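Local atomic coordinates of putative citrate lyase, alfa subunit (Streptococcus mutans, PDB entry 2HJ0), a protein that belongs to the citrate lyase alpha subunit (CitF) family and is an alpha/beta protein built around two mixed beta sheets. Residues A[251-263]-A[438-450]. Sequence-based numbering, arbitrary orientation.
Sequences PKELLIAEYAAKV and VDVVVTEVGIAIN
V442 presses its CG1 methyl against one side of the helix 251-263, 3.6 Å from CB of Y259 and equally near the carbonyl O of I256. With chi1 at -177° the CG1 branch of V442 is turned onto the helix, where CB of A260 and CG2 of I256 also border it. One turn on, CG2 of V263 packs 3.6 Å from CG1 of I447, the two side chains passing in antiparallel fashion, while CD1 of I447 reaches CB of Y259. The tyrosine ring turns its edge to the hairpin: the carbonyl O of E444 lies in the ring plane, 3.8 Å from CE2 of Y259. Close by on the same edge, CD2 of Y259 is 3.5 Å from the carbonyl O of T443. At the turn, CG1 of I256 lies 3.6 Å from N of E444 and alongside the E444 side chain, both extending in one direction, as CD2 of L255 meets CB of E444. The K252 chain passes aslant over the E444 carboxylate, with CE 3.5 Å from OE1 and NZ farther off at 4.5 Å, too far for a salt bridge.

The helix thus covers one face of a mixed sheet, running nearly antiparallel to strand 440-442 (152°), the first arm of a beta-hairpin completed by strand 447-449. I413 of the adjacent strand 409-413 continues this apolar surface beneath I256 and A260, whereas L473 of helix 470-481 packs on V441, T443 and A448.

An ST turn shapes the hairpin's connection: OG1 of T443 accepts from N of V445 and donates to O of G446, which also receives N of T443. E444 is bent at chi2 (-79°), and its OE2 is held by the backbone N of L416.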
loop_
_atom_site.group_PDB
_atom_site.type_symbol
_atom_site.label_atom_id
_atom_site.label_comp_id
_atom_site.label_asym_id
_atom_site.label_seq_id
_atom_site.Cartn_x
_atom_site.Cartn_y
_atom_site.Cartn_z
ATOM N N PRO A 251 -31.964 -30.294 -5.277
ATOM C CA PRO A 251 -32.323 -30.241 -6.699
ATOM C C PRO A 251 -32.881 -28.901 -7.168
ATOM O O PRO A 251 -32.546 -28.434 -8.257
ATOM C CB PRO A 251 -33.330 -31.374 -6.843
ATOM C CG PRO A 251 -33.995 -31.389 -5.495
ATOM C CD PRO A 251 -32.823 -31.245 -4.553
ATOM N N LYS A 252 -33.723 -28.277 -6.352
ATOM C CA LYS A 252 -34.293 -26.997 -6.733
ATOM C C LYS A 252 -33.165 -25.982 -6.910
ATOM O O LYS A 252 -33.105 -25.267 -7.912
ATOM C CB LYS A 252 -35.300 -26.531 -5.679
ATOM C CG LYS A 252 -35.915 -25.163 -5.929
ATOM C CD LYS A 252 -36.964 -24.829 -4.877
ATOM C CE LYS A 252 -38.367 -25.175 -5.355
ATOM N NZ LYS A 252 -38.533 -26.587 -5.820
ATOM N N GLU A 253 -32.252 -25.929 -5.948
ATOM C CA GLU A 253 -31.144 -24.996 -6.048
ATOM C C GLU A 253 -30.269 -25.300 -7.262
ATOM O O GLU A 253 -29.903 -24.389 -8.010
ATOM C CB GLU A 253 -30.319 -25.017 -4.759
ATOM C CG GLU A 253 -30.969 -24.225 -3.631
ATOM C CD GLU A 253 -30.264 -24.397 -2.295
ATOM O OE1 GLU A 253 -30.609 -23.666 -1.335
ATOM O OE2 GLU A 253 -29.371 -25.271 -2.208
ATOM N N LEU A 254 -29.951 -26.578 -7.470
ATOM C CA LEU A 254 -29.124 -26.981 -8.611
ATOM C C LEU A 254 -29.736 -26.570 -9.955
ATOM O O LEU A 254 -29.019 -26.268 -10.914
ATOM C CB LEU A 254 -28.884 -28.496 -8.605
ATOM C CG LEU A 254 -27.808 -29.012 -7.664
ATOM C CD1 LEU A 254 -27.770 -30.516 -7.708
ATOM C CD2 LEU A 254 -26.476 -28.421 -8.073
ATOM N N LEU A 255 -31.059 -26.565 -10.026
ATOM C CA LEU A 255 -31.733 -26.171 -11.248
ATOM C C LEU A 255 -31.532 -24.675 -11.423
ATOM O O LEU A 255 -31.241 -24.196 -12.518
ATOM C CB LEU A 255 -33.224 -26.469 -11.149
ATOM C CG LEU A 255 -34.070 -26.253 -12.404
ATOM C CD1 LEU A 255 -33.906 -27.441 -13.314
ATOM C CD2 LEU A 255 -35.528 -26.101 -12.020
ATOM N N ILE A 256 -31.688 -23.939 -10.329
ATOM C CA ILE A 256 -31.521 -22.498 -10.370
ATOM C C ILE A 256 -30.091 -22.198 -10.788
ATOM O O ILE A 256 -29.854 -21.351 -11.652
ATOM C CB ILE A 256 -31.842 -21.846 -8.990
ATOM C CG1 ILE A 256 -33.320 -22.074 -8.649
ATOM C CG2 ILE A 256 -31.560 -20.349 -9.032
ATOM C CD1 ILE A 256 -33.742 -21.573 -7.308
ATOM N N ALA A 257 -29.136 -22.902 -10.192
ATOM C CA ALA A 257 -27.736 -22.706 -10.539
ATOM C C ALA A 257 -27.534 -22.950 -12.021
ATOM O O ALA A 257 -26.927 -22.132 -12.706
ATOM C CB ALA A 257 -26.859 -23.656 -9.741
ATOM N N GLU A 258 -28.053 -24.074 -12.512
ATOM C CA GLU A 258 -27.895 -24.414 -13.921
ATOM C C GLU A 258 -28.493 -23.372 -14.852
ATOM O O GLU A 258 -27.875 -23.018 -15.856
ATOM C CB GLU A 258 -28.481 -25.795 -14.228
ATOM C CG GLU A 258 -28.384 -26.152 -15.702
ATOM C CD GLU A 258 -28.331 -27.651 -15.981
ATOM O OE1 GLU A 258 -29.187 -28.398 -15.434
ATOM O OE2 GLU A 258 -27.435 -28.077 -16.767
ATOM N N TYR A 259 -29.689 -22.884 -14.528
ATOM C CA TYR A 259 -30.311 -21.860 -15.357
ATOM C C TYR A 259 -29.408 -20.623 -15.341
ATOM O O TYR A 259 -29.197 -19.981 -16.373
ATOM C CB TYR A 259 -31.711 -21.490 -14.838
ATOM C CG TYR A 259 -32.848 -22.413 -15.267
ATOM C CD1 TYR A 259 -32.807 -23.106 -16.482
ATOM C CD2 TYR A 259 -34.000 -22.545 -14.481
ATOM C CE1 TYR A 259 -33.882 -23.902 -16.897
ATOM C CE2 TYR A 259 -35.075 -23.333 -14.887
ATOM C CZ TYR A 259 -35.013 -24.007 -16.088
ATOM O OH TYR A 259 -36.081 -24.801 -16.465
ATOM N N ALA A 260 -28.863 -20.300 -14.169
ATOM C CA ALA A 260 -27.978 -19.150 -14.037
ATOM C C ALA A 260 -26.757 -19.275 -14.949
ATOM O O ALA A 260 -26.390 -18.327 -15.648
ATOM C CB ALA A 260 -27.538 -18.997 -12.589
ATOM N N ALA A 261 -26.128 -20.445 -14.945
ATOM C CA ALA A 261 -24.957 -20.668 -15.787
ATOM C C ALA A 261 -25.285 -20.546 -17.276
ATOM O O ALA A 261 -24.467 -20.040 -18.049
ATOM C CB ALA A 261 -24.355 -22.027 -15.496
ATOM N N LYS A 262 -26.477 -21.000 -17.678
ATOM C CA LYS A 262 -26.878 -20.920 -19.083
ATOM C C LYS A 262 -27.034 -19.467 -19.490
ATOM O O LYS A 262 -26.764 -19.103 -20.633
ATOM C CB LYS A 262 -28.190 -21.667 -19.338
ATOM C CG LYS A 262 -28.062 -23.184 -19.391
ATOM C CD LYS A 262 -29.448 -23.871 -19.436
ATOM C CE LYS A 262 -29.368 -25.406 -19.325
ATOM N NZ LYS A 262 -30.726 -26.016 -19.191
ATOM N N VAL A 263 -27.460 -18.631 -18.553
ATOM C CA VAL A 263 -27.614 -17.224 -18.869
ATOM C C VAL A 263 -26.225 -16.614 -19.102
ATOM O O VAL A 263 -26.026 -15.873 -20.062
ATOM C CB VAL A 263 -28.354 -16.476 -17.746
ATOM C CG1 VAL A 263 -28.451 -15.002 -18.079
ATOM C CG2 VAL A 263 -29.736 -17.064 -17.567
ATOM N N VAL A 438 -30.066 -4.489 -11.256
ATOM C CA VAL A 438 -30.345 -5.898 -11.450
ATOM C C VAL A 438 -30.746 -6.101 -12.902
ATOM O O VAL A 438 -31.717 -5.515 -13.378
ATOM C CB VAL A 438 -31.462 -6.361 -10.512
ATOM C CG1 VAL A 438 -31.706 -7.843 -10.692
ATOM C CG2 VAL A 438 -31.072 -6.043 -9.068
ATOM N N ASP A 439 -29.978 -6.925 -13.605
ATOM C CA ASP A 439 -30.222 -7.189 -15.013
ATOM C C ASP A 439 -31.074 -8.414 -15.279
ATOM O O ASP A 439 -32.038 -8.356 -16.044
ATOM C CB ASP A 439 -28.895 -7.328 -15.745
ATOM C CG ASP A 439 -28.069 -6.062 -15.683
ATOM O OD1 ASP A 439 -28.582 -5.015 -16.124
ATOM O OD2 ASP A 439 -26.910 -6.107 -15.194
ATOM N N VAL A 440 -30.715 -9.526 -14.656
ATOM C CA VAL A 440 -31.447 -10.762 -14.861
ATOM C C VAL A 440 -31.702 -11.476 -13.558
ATOM O O VAL A 440 -30.812 -11.608 -12.721
ATOM C CB VAL A 440 -30.666 -11.733 -15.772
ATOM C CG1 VAL A 440 -31.521 -12.970 -16.046
ATOM C CG2 VAL A 440 -30.259 -11.036 -17.061
ATOM N N VAL A 441 -32.929 -11.942 -13.403
ATOM C CA VAL A 441 -33.330 -12.665 -12.211
ATOM C C VAL A 441 -33.545 -14.129 -12.611
ATOM O O VAL A 441 -34.163 -14.414 -13.636
ATOM C CB VAL A 441 -34.634 -12.062 -11.627
ATOM C CG1 VAL A 441 -35.212 -12.971 -10.560
ATOM C CG2 VAL A 441 -34.352 -10.699 -11.043
ATOM N N VAL A 442 -33.014 -15.053 -11.814
ATOM C CA VAL A 442 -33.149 -16.478 -12.104
ATOM C C VAL A 442 -33.837 -17.226 -10.955
ATOM O O VAL A 442 -33.451 -17.081 -9.796
ATOM C CB VAL A 442 -31.762 -17.115 -12.358
ATOM C CG1 VAL A 442 -31.910 -18.581 -12.736
ATOM C CG2 VAL A 442 -31.035 -16.353 -13.452
ATOM N N THR A 443 -34.855 -18.017 -11.293
ATOM C CA THR A 443 -35.608 -18.808 -10.320
ATOM C C THR A 443 -35.731 -20.241 -10.828
ATOM O O THR A 443 -35.155 -20.580 -11.861
ATOM C CB THR A 443 -37.023 -18.254 -10.129
ATOM O OG1 THR A 443 -37.790 -18.474 -11.321
ATOM C CG2 THR A 443 -36.972 -16.770 -9.839
ATOM N N GLU A 444 -36.479 -21.089 -10.128
ATOM C CA GLU A 444 -36.610 -22.468 -10.598
ATOM C C GLU A 444 -37.702 -22.577 -11.657
ATOM O O GLU A 444 -37.887 -23.615 -12.289
ATOM C CB GLU A 444 -36.884 -23.424 -9.429
ATOM C CG GLU A 444 -38.277 -23.383 -8.826
ATOM C CD GLU A 444 -38.511 -22.210 -7.873
ATOM O OE1 GLU A 444 -39.439 -22.305 -7.047
ATOM O OE2 GLU A 444 -37.786 -21.203 -7.947
ATOM N N VAL A 445 -38.396 -21.466 -11.868
ATOM C CA VAL A 445 -39.475 -21.405 -12.831
ATOM C C VAL A 445 -39.016 -20.735 -14.118
ATOM O O VAL A 445 -39.696 -20.795 -15.143
ATOM C CB VAL A 445 -40.651 -20.642 -12.235
ATOM C CG1 VAL A 445 -41.811 -20.612 -13.204
ATOM C CG2 VAL A 445 -41.064 -21.316 -10.941
ATOM N N GLY A 446 -37.847 -20.106 -14.065
ATOM C CA GLY A 446 -37.332 -19.447 -15.243
ATOM C C GLY A 446 -36.550 -18.184 -14.968
ATOM O O GLY A 446 -36.202 -17.876 -13.831
ATOM N N ILE A 447 -36.300 -17.446 -16.042
ATOM C CA ILE A 447 -35.539 -16.202 -16.030
ATOM C C ILE A 447 -36.428 -14.976 -16.239
ATOM O O ILE A 447 -37.395 -15.038 -16.990
ATOM C CB ILE A 447 -34.470 -16.269 -17.155
ATOM C CG1 ILE A 447 -33.142 -16.720 -16.561
ATOM C CG2 ILE A 447 -34.350 -14.947 -17.898
ATOM C CD1 ILE A 447 -33.232 -18.056 -15.899
ATOM N N ALA A 448 -36.102 -13.870 -15.570
ATOM C CA ALA A 448 -36.842 -12.616 -15.724
ATOM C C ALA A 448 -35.826 -11.526 -16.079
ATOM O O ALA A 448 -35.031 -11.110 -15.241
ATOM C CB ALA A 448 -37.570 -12.256 -14.445
ATOM N N ILE A 449 -35.841 -11.074 -17.329
ATOM C CA ILE A 449 -34.897 -10.054 -17.766
ATOM C C ILE A 449 -35.447 -8.649 -17.555
ATOM O O ILE A 449 -36.533 -8.315 -18.036
ATOM C CB ILE A 449 -34.558 -10.200 -19.266
ATOM C CG1 ILE A 449 -34.121 -11.630 -19.576
ATOM C CG2 ILE A 449 -33.442 -9.235 -19.639
ATOM C CD1 ILE A 449 -33.943 -11.897 -21.051
ATOM N N ASN A 450 -34.673 -7.815 -16.867
ATOM C CA ASN A 450 -35.092 -6.449 -16.599
ATOM C C ASN A 450 -35.297 -5.723 -17.914
ATOM O O ASN A 450 -34.367 -5.585 -18.696
ATOM C CB ASN A 450 -34.033 -5.703 -15.789
ATOM C CG ASN A 450 -34.566 -4.402 -15.198
ATOM O OD1 ASN A 450 -35.284 -3.656 -15.860
ATOM N ND2 ASN A 450 -34.213 -4.128 -13.949
#